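Local coordinates for protein cytochrome c2 iso-2 (PDB 1JDL) that carries electrons through a covalently bound heme c, serving as donor to the oxidized bacteriochlorophyll in bacterial photophosphorylation, at residues V36-A41 against H62-N67; N48-N53 against G94-V99; H54-A59 against K81-A86. All coordinates share one frame; numbering follows the deposited sequence.

How the interactions relate
Interactions 1 and 2 meet at the heme propionates; interaction 3 lies behind them, away from the cofactor. The centres of interactions 1 and 2 are 16 Å apart, and Ala41 of the first touches Asn53 of the second. Interaction 1 holds the A propionate; interaction 2 binds the D propionate, adds Tyr49 to the A propionate and, through Met98, binds the iron. Interaction 3 lies about 12 to 13 Å from the centres of both. Helix 51-58 joins interactions 2 and 3, where Ile52 touches Leu83 of helix 75-85. Along the chain the segments of interaction 1 alternate with those of the others, whereas interaction 3 is nested within the loop closed by interaction 2.

Interaction 1. Residues V36-A41 against H62-N67; sequences VIDRQA and HWTPEN. With HEM (protoporphyrin IX containing Fe), chain B.
Val36 lays CG2 against Trp63 CD1 at 3.8 Å, its side chain crossing that of the indole obliquely. Val36 also starts a type II turn ending at Arg39, and within the turn Ile37 sets CG2 against CD of Pro65, the first residue of helix 65-71. Asp38 sends its N-H almost straight to Trp63 O (2.8 Å, 174°), the donor standing well above the carbonyl plane, while its own O receives a weak bond from His62 ND1. Arg39 O accepts from Trp63 N, completing a pair of backbone bonds around the tryptophan. In Arg39 chi1 (-174°) sets CG anti to the backbone N, the chain bends at chi3 (80°), and NH2 donates a hydrogen bond to HEM O2A, 3.1 Å, in the guanidinium plane; its charge probably helps to balance the carboxylate. Gln40, whose backbone is bridged to that of His62, lays CG over one face of the imidazole, toward its rim. Ala41, small enough to sit close, brings CB to 3.5 Å from Trp63 NE1, whose N-H is directed to HEM O1A at 2.9 Å. Over the centre of one indole face lies HEM CMA. Arginine and tryptophan thus each hold one oxygen of the same propionate, as is familiar from the heme pocket of class I cytochromes c.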
loop_
_atom_site.group_PDB
_atom_site.type_symbol
_atom_site.label_atom_id
_atom_site.label_comp_id
_atom_site.label_asym_id
_atom_site.label_seq_id
_atom_site.Cartn_x
_atom_site.Cartn_y
_atom_site.Cartn_z
ATOM N N VAL A 36 3.479 -4.832 6.598
ATOM C CA VAL A 36 3.245 -4.652 5.167
ATOM C C VAL A 36 4.545 -4.548 4.359
ATOM O O VAL A 36 4.570 -4.869 3.173
ATOM C CB VAL A 36 2.355 -3.404 4.905
ATOM C CG1 VAL A 36 3.110 -2.126 5.275
ATOM C CG2 VAL A 36 1.906 -3.377 3.448
ATOM N N ILE A 37 5.632 -4.117 4.993
ATOM C CA ILE A 37 6.898 -3.993 4.272
ATOM C C ILE A 37 7.384 -5.334 3.725
ATOM O O ILE A 37 7.557 -6.310 4.467
ATOM C CB ILE A 37 7.999 -3.387 5.165
ATOM C CG1 ILE A 37 7.517 -2.067 5.769
ATOM C CG2 ILE A 37 9.267 -3.168 4.344
ATOM C CD1 ILE A 37 7.229 -0.977 4.753
ATOM N N ASP A 38 7.598 -5.366 2.412
ATOM C CA ASP A 38 8.053 -6.553 1.695
ATOM C C ASP A 38 6.978 -7.639 1.599
ATOM O O ASP A 38 7.245 -8.752 1.149
ATOM C CB ASP A 38 9.311 -7.128 2.350
ATOM C CG ASP A 38 9.933 -8.236 1.529
ATOM O OD1 ASP A 38 10.299 -7.979 0.361
ATOM O OD2 ASP A 38 10.052 -9.365 2.048
ATOM N N ARG A 39 5.763 -7.309 2.026
ATOM C CA ARG A 39 4.645 -8.252 1.977
ATOM C C ARG A 39 4.072 -8.266 0.560
ATOM O O ARG A 39 3.986 -7.219 -0.084
ATOM C CB ARG A 39 3.554 -7.821 2.971
ATOM C CG ARG A 39 2.392 -8.807 3.127
ATOM C CD ARG A 39 1.445 -8.392 4.260
ATOM N NE ARG A 39 0.508 -7.333 3.878
ATOM C CZ ARG A 39 -0.161 -6.578 4.749
ATOM N NH1 ARG A 39 0.011 -6.761 6.051
ATOM N NH2 ARG A 39 -1.008 -5.648 4.326
ATOM N N GLN A 40 3.696 -9.443 0.067
ATOM C CA GLN A 40 3.111 -9.533 -1.272
ATOM C C GLN A 40 1.794 -8.762 -1.252
ATOM O O GLN A 40 1.014 -8.886 -0.306
ATOM C CB GLN A 40 2.835 -10.987 -1.653
ATOM C CG GLN A 40 2.215 -11.150 -3.041
ATOM C CD GLN A 40 1.862 -12.591 -3.355
ATOM O OE1 GLN A 40 2.687 -13.486 -3.199
ATOM N NE2 GLN A 40 0.634 -12.819 -3.807
ATOM N N ALA A 41 1.543 -7.965 -2.287
ATOM C CA ALA A 41 0.310 -7.188 -2.342
ATOM C C ALA A 41 -0.906 -8.109 -2.363
ATOM O O ALA A 41 -0.874 -9.176 -2.973
ATOM C CB ALA A 41 0.304 -6.282 -3.585
ATOM N N HIS A 62 5.485 -6.755 -4.383
ATOM C CA HIS A 62 5.734 -6.831 -2.946
ATOM C C HIS A 62 5.910 -5.386 -2.516
ATOM O O HIS A 62 6.461 -4.575 -3.269
ATOM C CB HIS A 62 6.992 -7.657 -2.673
ATOM C CG HIS A 62 6.821 -9.108 -2.991
ATOM N ND1 HIS A 62 6.592 -10.062 -2.023
ATOM C CD2 HIS A 62 6.762 -9.755 -4.178
ATOM C CE1 HIS A 62 6.394 -11.235 -2.602
ATOM N NE2 HIS A 62 6.492 -11.075 -3.909
ATOM N N TRP A 63 5.434 -5.051 -1.320
ATOM C CA TRP A 63 5.526 -3.676 -0.858
ATOM C C TRP A 63 6.853 -3.242 -0.256
ATOM O O TRP A 63 6.966 -3.015 0.955
ATOM C CB TRP A 63 4.386 -3.371 0.114
ATOM C CG TRP A 63 3.049 -3.369 -0.568
ATOM C CD1 TRP A 63 1.990 -4.184 -0.299
ATOM C CD2 TRP A 63 2.647 -2.533 -1.662
ATOM N NE1 TRP A 63 0.952 -3.912 -1.159
ATOM C CE2 TRP A 63 1.327 -2.902 -2.005
ATOM C CE3 TRP A 63 3.277 -1.509 -2.386
ATOM C CZ2 TRP A 63 0.618 -2.283 -3.046
ATOM C CZ3 TRP A 63 2.572 -0.890 -3.425
ATOM C CH2 TRP A 63 1.255 -1.283 -3.743
ATOM N N THR A 64 7.859 -3.133 -1.112
ATOM C CA THR A 64 9.165 -2.662 -0.681
ATOM C C THR A 64 8.961 -1.174 -0.393
ATOM O O THR A 64 8.008 -0.566 -0.883
ATOM C CB THR A 64 10.205 -2.803 -1.796
ATOM O OG1 THR A 64 9.770 -2.070 -2.949
ATOM C CG2 THR A 64 10.389 -4.265 -2.166
ATOM N N PRO A 65 9.840 -0.568 0.413
ATOM C CA PRO A 65 9.645 0.860 0.687
ATOM C C PRO A 65 9.554 1.706 -0.584
ATOM O O PRO A 65 8.740 2.636 -0.663
ATOM C CB PRO A 65 10.852 1.214 1.559
ATOM C CG PRO A 65 11.875 0.158 1.207
ATOM C CD PRO A 65 11.034 -1.084 1.100
ATOM N N GLU A 66 10.375 1.375 -1.578
ATOM C CA GLU A 66 10.391 2.105 -2.846
ATOM C C GLU A 66 9.055 2.005 -3.572
ATOM O O GLU A 66 8.567 2.990 -4.130
ATOM C CB GLU A 66 11.493 1.567 -3.768
ATOM C CG GLU A 66 12.917 1.839 -3.300
ATOM C CD GLU A 66 13.231 1.206 -1.957
ATOM O OE1 GLU A 66 13.030 -0.021 -1.809
ATOM O OE2 GLU A 66 13.687 1.938 -1.050
ATOM N N ASN A 67 8.477 0.809 -3.580
ATOM C CA ASN A 67 7.197 0.603 -4.239
ATOM C C ASN A 67 6.064 1.362 -3.557
ATOM O O ASN A 67 5.187 1.899 -4.230
ATOM C CB ASN A 67 6.859 -0.888 -4.310
ATOM C CG ASN A 67 7.603 -1.597 -5.427
ATOM O OD1 ASN A 67 8.066 -0.963 -6.374
ATOM N ND2 ASN A 67 7.707 -2.915 -5.330
HETATM C CHA HEM B . -4.691 -0.598 0.317
HETATM C CHB HEM B . -1.340 2.329 2.178
HETATM C CHC HEM B . -4.761 5.610 3.120
HETATM C CHD HEM B . -8.122 2.471 1.772
HETATM C C1A HEM B . -3.460 -0.057 0.692
HETATM C C2A HEM B . -2.183 -0.676 0.427
HETATM C C3A HEM B . -1.248 0.162 0.951
HETATM C C4A HEM B . -1.956 1.274 1.540
HETATM C CMA HEM B . 0.264 0.007 0.887
HETATM C CAA HEM B . -1.978 -2.074 -0.170
HETATM C CBA HEM B . -1.984 -3.066 0.992
HETATM C CGA HEM B . -1.918 -4.536 0.565
HETATM O O1A HEM B . -1.753 -4.825 -0.637
HETATM O O2A HEM B . -2.025 -5.409 1.450
HETATM C C1B HEM B . -1.999 3.468 2.621
HETATM C C2B HEM B . -1.352 4.605 3.228
HETATM C C3B HEM B . -2.300 5.589 3.266
HETATM C C4B HEM B . -3.536 4.985 2.946
HETATM C CMB HEM B . 0.085 4.631 3.729
HETATM C CAB HEM B . -2.163 6.993 3.287
HETATM C CBB HEM B . -0.889 7.819 3.238
HETATM C C1C HEM B . -5.968 5.063 2.791
HETATM C C2C HEM B . -7.248 5.716 2.965
HETATM C C3C HEM B . -8.157 4.886 2.426
HETATM C C4C HEM B . -7.476 3.635 2.159
HETATM C CMC HEM B . -7.499 7.062 3.647
HETATM C CAC HEM B . -9.473 5.152 1.988
HETATM C CBC HEM B . -10.338 6.395 2.173
HETATM C C1D HEM B . -7.492 1.329 1.330
HETATM C C2D HEM B . -8.187 0.193 0.772
HETATM C C3D HEM B . -7.228 -0.650 0.283
HETATM C C4D HEM B . -5.940 -0.013 0.579
HETATM C CMD HEM B . -9.702 -0.005 0.671
HETATM C CAD HEM B . -7.468 -1.935 -0.515
HETATM C CBD HEM B . -7.465 -1.541 -1.996
HETATM C CGD HEM B . -7.830 -2.675 -2.933
HETATM O O1D HEM B . -7.890 -2.421 -4.155
HETATM O O2D HEM B . -8.054 -3.813 -2.465
HETATM N NA HEM B . -3.316 1.148 1.358
HETATM N NB HEM B . -3.349 3.694 2.457
HETATM N NC HEM B . -6.113 3.788 2.273
HETATM N ND HEM B . -6.117 1.205 1.223
HETATM FE FE HEM B . -4.721 2.485 1.795
#

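Interaction 2. Residues N48-N53 against G94-V99; sequences NYSAIN and GSTKMV. With HEM (protoporphyrin IX containing Fe), chain B.
HEM O1D is gripped by three donors from the two segments: Ser50 OG at 2.6 Å, Thr96 OG1 at 2.6 Å and Lys97 N at 2.9 Å. Short hydroxyl side chains suit this place because they reach the carboxylate without much bulk. Ser50 N takes the other oxygen, O2D, so the serine holds both; its OG, lying between backbone N and carbonyl carbon (chi1 63°), also accepts from Asn53 N as the helix N-cap. Thr96 OG1 likewise accepts from Met98 N, an ST turn that ties the threonine side chain to the backbone of the axial ligand. Tyr49 reaches the other propionate, its OH donating to HEM O2A at 2.6 Å. Lys97 runs extended past Ser50 CB and its NZ donates to Asn48 O at 3.0 Å, from above the carbonyl plane; its positive charge may weakly help to balance the D propionate. Ile52 CG2 packs on the backbone at Thr96 N, 3.6 Å away, and a water links Ile52 N to Ser95 O. Met98 SD binds the heme iron at 2.3 Å, with His19 as the second axial ligand. The contact lies at the start of helix 51-58, where Ile52 and Thr96 both touch Leu79 of helix 75-85.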
loop_
_atom_site.group_PDB
_atom_site.type_symbol
_atom_site.label_atom_id
_atom_site.label_comp_id
_atom_site.label_asym_id
_atom_site.label_seq_id
_atom_site.Cartn_x
_atom_site.Cartn_y
_atom_site.Cartn_z
ATOM N N ASN A 48 -10.845 -8.487 1.859
ATOM C CA ASN A 48 -11.329 -8.719 0.502
ATOM C C ASN A 48 -10.854 -7.617 -0.434
ATOM O O ASN A 48 -11.416 -6.519 -0.485
ATOM C CB ASN A 48 -12.855 -8.825 0.481
ATOM C CG ASN A 48 -13.348 -10.132 1.061
ATOM O OD1 ASN A 48 -12.814 -11.200 0.748
ATOM N ND2 ASN A 48 -14.374 -10.062 1.900
ATOM N N TYR A 49 -9.795 -7.942 -1.168
ATOM C CA TYR A 49 -9.154 -7.042 -2.114
ATOM C C TYR A 49 -9.863 -6.911 -3.453
ATOM O O TYR A 49 -10.670 -7.757 -3.830
ATOM C CB TYR A 49 -7.737 -7.537 -2.391
ATOM C CG TYR A 49 -6.786 -7.380 -1.235
ATOM C CD1 TYR A 49 -6.095 -6.184 -1.037
ATOM C CD2 TYR A 49 -6.555 -8.435 -0.354
ATOM C CE1 TYR A 49 -5.184 -6.047 0.014
ATOM C CE2 TYR A 49 -5.654 -8.309 0.696
ATOM C CZ TYR A 49 -4.969 -7.119 0.871
ATOM O OH TYR A 49 -4.035 -7.023 1.870
ATOM N N SER A 50 -9.534 -5.844 -4.172
ATOM C CA SER A 50 -10.078 -5.626 -5.505
ATOM C C SER A 50 -9.332 -6.622 -6.390
ATOM O O SER A 50 -8.273 -7.128 -6.008
ATOM C CB SER A 50 -9.769 -4.211 -5.985
ATOM O OG SER A 50 -8.367 -4.028 -6.094
ATOM N N ALA A 51 -9.872 -6.903 -7.570
ATOM C CA ALA A 51 -9.218 -7.830 -8.475
ATOM C C ALA A 51 -7.837 -7.308 -8.874
ATOM O O ALA A 51 -6.885 -8.072 -8.967
ATOM C CB ALA A 51 -10.073 -8.039 -9.714
ATOM N N ILE A 52 -7.734 -6.002 -9.103
ATOM C CA ILE A 52 -6.464 -5.418 -9.515
ATOM C C ILE A 52 -5.366 -5.464 -8.441
ATOM O O ILE A 52 -4.206 -5.720 -8.760
ATOM C CB ILE A 52 -6.682 -3.963 -10.043
ATOM C CG1 ILE A 52 -5.493 -3.529 -10.907
ATOM C CG2 ILE A 52 -6.950 -3.011 -8.893
ATOM C CD1 ILE A 52 -4.222 -3.294 -10.164
ATOM N N ASN A 53 -5.718 -5.233 -7.179
ATOM C CA ASN A 53 -4.731 -5.282 -6.101
ATOM C C ASN A 53 -4.278 -6.740 -5.934
ATOM O O ASN A 53 -3.097 -7.016 -5.740
ATOM C CB ASN A 53 -5.345 -4.763 -4.796
ATOM C CG ASN A 53 -4.304 -4.492 -3.720
ATOM O OD1 ASN A 53 -3.392 -5.286 -3.508
ATOM N ND2 ASN A 53 -4.452 -3.373 -3.026
ATOM N N GLY A 94 -9.357 -2.858 -14.306
ATOM C CA GLY A 94 -10.145 -2.512 -13.135
ATOM C C GLY A 94 -9.560 -1.353 -12.345
ATOM O O GLY A 94 -8.611 -0.705 -12.790
ATOM N N SER A 95 -10.128 -1.089 -11.171
ATOM C CA SER A 95 -9.663 -0.004 -10.316
ATOM C C SER A 95 -9.519 -0.474 -8.868
ATOM O O SER A 95 -10.241 -1.367 -8.421
ATOM C CB SER A 95 -10.647 1.167 -10.386
ATOM O OG SER A 95 -10.310 2.177 -9.454
ATOM N N THR A 96 -8.579 0.119 -8.139
ATOM C CA THR A 96 -8.369 -0.244 -6.738
ATOM C C THR A 96 -9.415 0.423 -5.842
ATOM O O THR A 96 -9.942 1.488 -6.169
ATOM C CB THR A 96 -6.955 0.181 -6.243
ATOM O OG1 THR A 96 -6.808 -0.140 -4.853
ATOM C CG2 THR A 96 -6.763 1.679 -6.415
ATOM N N LYS A 97 -9.708 -0.216 -4.713
ATOM C CA LYS A 97 -10.677 0.298 -3.754
ATOM C C LYS A 97 -10.120 1.459 -2.941
ATOM O O LYS A 97 -10.874 2.138 -2.238
ATOM C CB LYS A 97 -11.121 -0.809 -2.793
ATOM C CG LYS A 97 -11.931 -1.923 -3.428
ATOM C CD LYS A 97 -12.328 -2.958 -2.383
ATOM C CE LYS A 97 -13.117 -4.098 -3.000
ATOM N NZ LYS A 97 -13.564 -5.070 -1.970
ATOM N N MET A 98 -8.809 1.679 -3.010
ATOM C CA MET A 98 -8.214 2.780 -2.256
ATOM C C MET A 98 -8.338 4.086 -3.013
ATOM O O MET A 98 -7.571 4.354 -3.945
ATOM C CB MET A 98 -6.740 2.516 -1.948
ATOM C CG MET A 98 -6.103 3.635 -1.114
ATOM S SD MET A 98 -4.513 3.174 -0.411
ATOM C CE MET A 98 -3.621 4.702 -0.583
ATOM N N VAL A 99 -9.318 4.887 -2.600
ATOM C CA VAL A 99 -9.588 6.184 -3.204
ATOM C C VAL A 99 -8.986 7.273 -2.319
ATOM O O VAL A 99 -9.696 7.998 -1.621
ATOM C CB VAL A 99 -11.109 6.433 -3.341
ATOM C CG1 VAL A 99 -11.358 7.742 -4.075
ATOM C CG2 VAL A 99 -11.761 5.272 -4.081
HETATM C CHA HEM B . -4.691 -0.598 0.317
HETATM C CHB HEM B . -1.340 2.329 2.178
HETATM C CHC HEM B . -4.761 5.610 3.120
HETATM C CHD HEM B . -8.122 2.471 1.772
HETATM C C1A HEM B . -3.460 -0.057 0.692
HETATM C C2A HEM B . -2.183 -0.676 0.427
HETATM C C3A HEM B . -1.248 0.162 0.951
HETATM C C4A HEM B . -1.956 1.274 1.540
HETATM C CMA HEM B . 0.264 0.007 0.887
HETATM C CAA HEM B . -1.978 -2.074 -0.170
HETATM C CBA HEM B . -1.984 -3.066 0.992
HETATM C CGA HEM B . -1.918 -4.536 0.565
HETATM O O1A HEM B . -1.753 -4.825 -0.637
HETATM O O2A HEM B . -2.025 -5.409 1.450
HETATM C C1B HEM B . -1.999 3.468 2.621
HETATM C C2B HEM B . -1.352 4.605 3.228
HETATM C C3B HEM B . -2.300 5.589 3.266
HETATM C C4B HEM B . -3.536 4.985 2.946
HETATM C CMB HEM B . 0.085 4.631 3.729
HETATM C CAB HEM B . -2.163 6.993 3.287
HETATM C CBB HEM B . -0.889 7.819 3.238
HETATM C C1C HEM B . -5.968 5.063 2.791
HETATM C C2C HEM B . -7.248 5.716 2.965
HETATM C C3C HEM B . -8.157 4.886 2.426
HETATM C C4C HEM B . -7.476 3.635 2.159
HETATM C CMC HEM B . -7.499 7.062 3.647
HETATM C CAC HEM B . -9.473 5.152 1.988
HETATM C CBC HEM B . -10.338 6.395 2.173
HETATM C C1D HEM B . -7.492 1.329 1.330
HETATM C C2D HEM B . -8.187 0.193 0.772
HETATM C C3D HEM B . -7.228 -0.650 0.283
HETATM C C4D HEM B . -5.940 -0.013 0.579
HETATM C CMD HEM B . -9.702 -0.005 0.671
HETATM C CAD HEM B . -7.468 -1.935 -0.515
HETATM C CBD HEM B . -7.465 -1.541 -1.996
HETATM C CGD HEM B . -7.830 -2.675 -2.933
HETATM O O1D HEM B . -7.890 -2.421 -4.155
HETATM O O2D HEM B . -8.054 -3.813 -2.465
HETATM N NA HEM B . -3.316 1.148 1.358
HETATM N NB HEM B . -3.349 3.694 2.457
HETATM N NC HEM B . -6.113 3.788 2.273
HETATM N ND HEM B . -6.117 1.205 1.223
HETATM FE FE HEM B . -4.721 2.485 1.795
HETATM O O HOH W 1 -10.081 -4.306 -9.690
#

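Interaction 3. Residues H54-A59 against K81-A86; sequences HAAGEA and KFLADA
Ala56 and Leu83 mark the nearest backbone approach, their CA atoms 5.9 Å apart, where the last turns of two helices meet. The axes of 54-58 and 81-85 come within 9.6 Å and run in broadly the same direction, crossing at 42°. Alanines on one helix make such an approach possible, since a methyl group adds little beyond the backbone. Leu83 carries much of the contact: chi1 (-74°) sets CG anti to the carbonyl carbon, and beyond it methyl CD2 touches Ala55, Ala56 and Ala59. CD2 lies 3.6 Å from Ala55 O and 3.7 Å from Ala56 CA, and it also meets Ala59 CB at 3.8 Å. Leucine is apt here because its branched apolar tip can meet several small residues at once.

Phe82 takes the next position, with CG anti to the backbone N (chi1 -176°). The ring presents CE2 to the facing helix, 3.6 Å from Ala56 O, while Ala59 O lies at the ring edge, near its plane, where the slightly positive rim of an aromatic ring suits a carbonyl oxygen. The same CE2 also touches Ala59 CB. That methyl therefore meets both large side chains, and Ala59 CB also meets Ala86 CB at 4.3 Å. Side chains meet by apolar packing, with backbone carbonyl oxygens beside the ring. Leu61, in the loop after helix 51-58, touches both Ala56 and Phe82, whereas Ala55 touches Gln91 and Leu83 touches Ala92, in the loop after helix 75-85, so loops flank the junction of helices 51-58 and 75-85.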
loop_
_atom_site.group_PDB
_atom_site.type_symbol
_atom_site.label_atom_id
_atom_site.label_comp_id
_atom_site.label_asym_id
_atom_site.label_seq_id
_atom_site.Cartn_x
_atom_site.Cartn_y
_atom_site.Cartn_z
ATOM N N HIS A 54 -5.224 -7.670 -6.023
ATOM C CA HIS A 54 -4.914 -9.094 -5.905
ATOM C C HIS A 54 -4.020 -9.544 -7.064
ATOM O O HIS A 54 -3.016 -10.229 -6.859
ATOM C CB HIS A 54 -6.217 -9.907 -5.887
ATOM C CG HIS A 54 -6.015 -11.388 -6.000
ATOM N ND1 HIS A 54 -6.038 -12.050 -7.207
ATOM C CD2 HIS A 54 -5.758 -12.327 -5.060
ATOM C CE1 HIS A 54 -5.802 -13.335 -7.008
ATOM N NE2 HIS A 54 -5.628 -13.529 -5.713
ATOM N N ALA A 55 -4.379 -9.135 -8.279
ATOM C CA ALA A 55 -3.622 -9.499 -9.473
ATOM C C ALA A 55 -2.186 -8.983 -9.433
ATOM O O ALA A 55 -1.264 -9.674 -9.866
ATOM C CB ALA A 55 -4.319 -8.961 -10.715
ATOM N N ALA A 56 -1.999 -7.770 -8.921
ATOM C CA ALA A 56 -0.663 -7.187 -8.844
ATOM C C ALA A 56 0.257 -8.039 -7.969
ATOM O O ALA A 56 1.418 -8.252 -8.306
ATOM C CB ALA A 56 -0.741 -5.762 -8.304
ATOM N N GLY A 57 -0.266 -8.525 -6.846
ATOM C CA GLY A 57 0.532 -9.352 -5.961
ATOM C C GLY A 57 0.914 -10.658 -6.633
ATOM O O GLY A 57 2.065 -11.090 -6.549
ATOM N N GLU A 58 -0.049 -11.287 -7.302
ATOM C CA GLU A 58 0.199 -12.549 -7.998
ATOM C C GLU A 58 1.225 -12.355 -9.111
ATOM O O GLU A 58 1.956 -13.285 -9.466
ATOM C CB GLU A 58 -1.102 -13.093 -8.599
ATOM C CG GLU A 58 -2.127 -13.539 -7.572
ATOM C CD GLU A 58 -1.761 -14.852 -6.904
ATOM O OE1 GLU A 58 -2.504 -15.285 -6.001
ATOM O OE2 GLU A 58 -0.734 -15.455 -7.282
ATOM N N ALA A 59 1.270 -11.144 -9.662
ATOM C CA ALA A 59 2.208 -10.816 -10.730
ATOM C C ALA A 59 3.589 -10.465 -10.173
ATOM O O ALA A 59 4.497 -10.113 -10.929
ATOM C CB ALA A 59 1.670 -9.663 -11.569
ATOM N N LYS A 81 0.285 0.145 -14.260
ATOM C CA LYS A 81 1.577 0.094 -14.933
ATOM C C LYS A 81 2.350 -1.153 -14.537
ATOM O O LYS A 81 3.009 -1.772 -15.372
ATOM C CB LYS A 81 2.407 1.336 -14.606
ATOM C CG LYS A 81 3.818 1.283 -15.168
ATOM C CD LYS A 81 4.622 2.519 -14.808
ATOM C CE LYS A 81 6.076 2.354 -15.228
ATOM N NZ LYS A 81 6.191 1.975 -16.666
ATOM N N PHE A 82 2.274 -1.527 -13.261
ATOM C CA PHE A 82 2.985 -2.712 -12.795
ATOM C C PHE A 82 2.511 -3.965 -13.524
ATOM O O PHE A 82 3.321 -4.790 -13.945
ATOM C CB PHE A 82 2.790 -2.921 -11.289
ATOM C CG PHE A 82 3.588 -4.075 -10.739
ATOM C CD1 PHE A 82 4.887 -3.884 -10.282
ATOM C CD2 PHE A 82 3.062 -5.363 -10.736
ATOM C CE1 PHE A 82 5.655 -4.961 -9.834
ATOM C CE2 PHE A 82 3.818 -6.447 -10.293
ATOM C CZ PHE A 82 5.121 -6.243 -9.840
ATOM N N LEU A 83 1.196 -4.111 -13.654
ATOM C CA LEU A 83 0.622 -5.270 -14.325
ATOM C C LEU A 83 0.952 -5.294 -15.807
ATOM O O LEU A 83 1.229 -6.355 -16.371
ATOM C CB LEU A 83 -0.892 -5.301 -14.129
ATOM C CG LEU A 83 -1.341 -5.716 -12.723
ATOM C CD1 LEU A 83 -2.830 -5.483 -12.566
ATOM C CD2 LEU A 83 -0.997 -7.176 -12.499
ATOM N N ALA A 84 0.913 -4.128 -16.441
ATOM C CA ALA A 84 1.228 -4.046 -17.861
ATOM C C ALA A 84 2.688 -4.426 -18.089
ATOM O O ALA A 84 2.998 -5.231 -18.968
ATOM C CB ALA A 84 0.967 -2.640 -18.375
ATOM N N ASP A 85 3.584 -3.852 -17.293
ATOM C CA ASP A 85 5.008 -4.145 -17.423
ATOM C C ASP A 85 5.302 -5.627 -17.218
ATOM O O ASP A 85 6.244 -6.168 -17.798
ATOM C CB ASP A 85 5.825 -3.341 -16.407
ATOM C CG ASP A 85 5.975 -1.884 -16.792
ATOM O OD1 ASP A 85 5.570 -1.512 -17.911
ATOM O OD2 ASP A 85 6.511 -1.110 -15.969
ATOM N N ALA A 86 4.492 -6.279 -16.389
ATOM C CA ALA A 86 4.684 -7.695 -16.085
ATOM C C ALA A 86 4.134 -8.641 -17.144
ATOM O O ALA A 86 4.370 -9.851 -17.078
ATOM C CB ALA A 86 4.058 -8.023 -14.733
#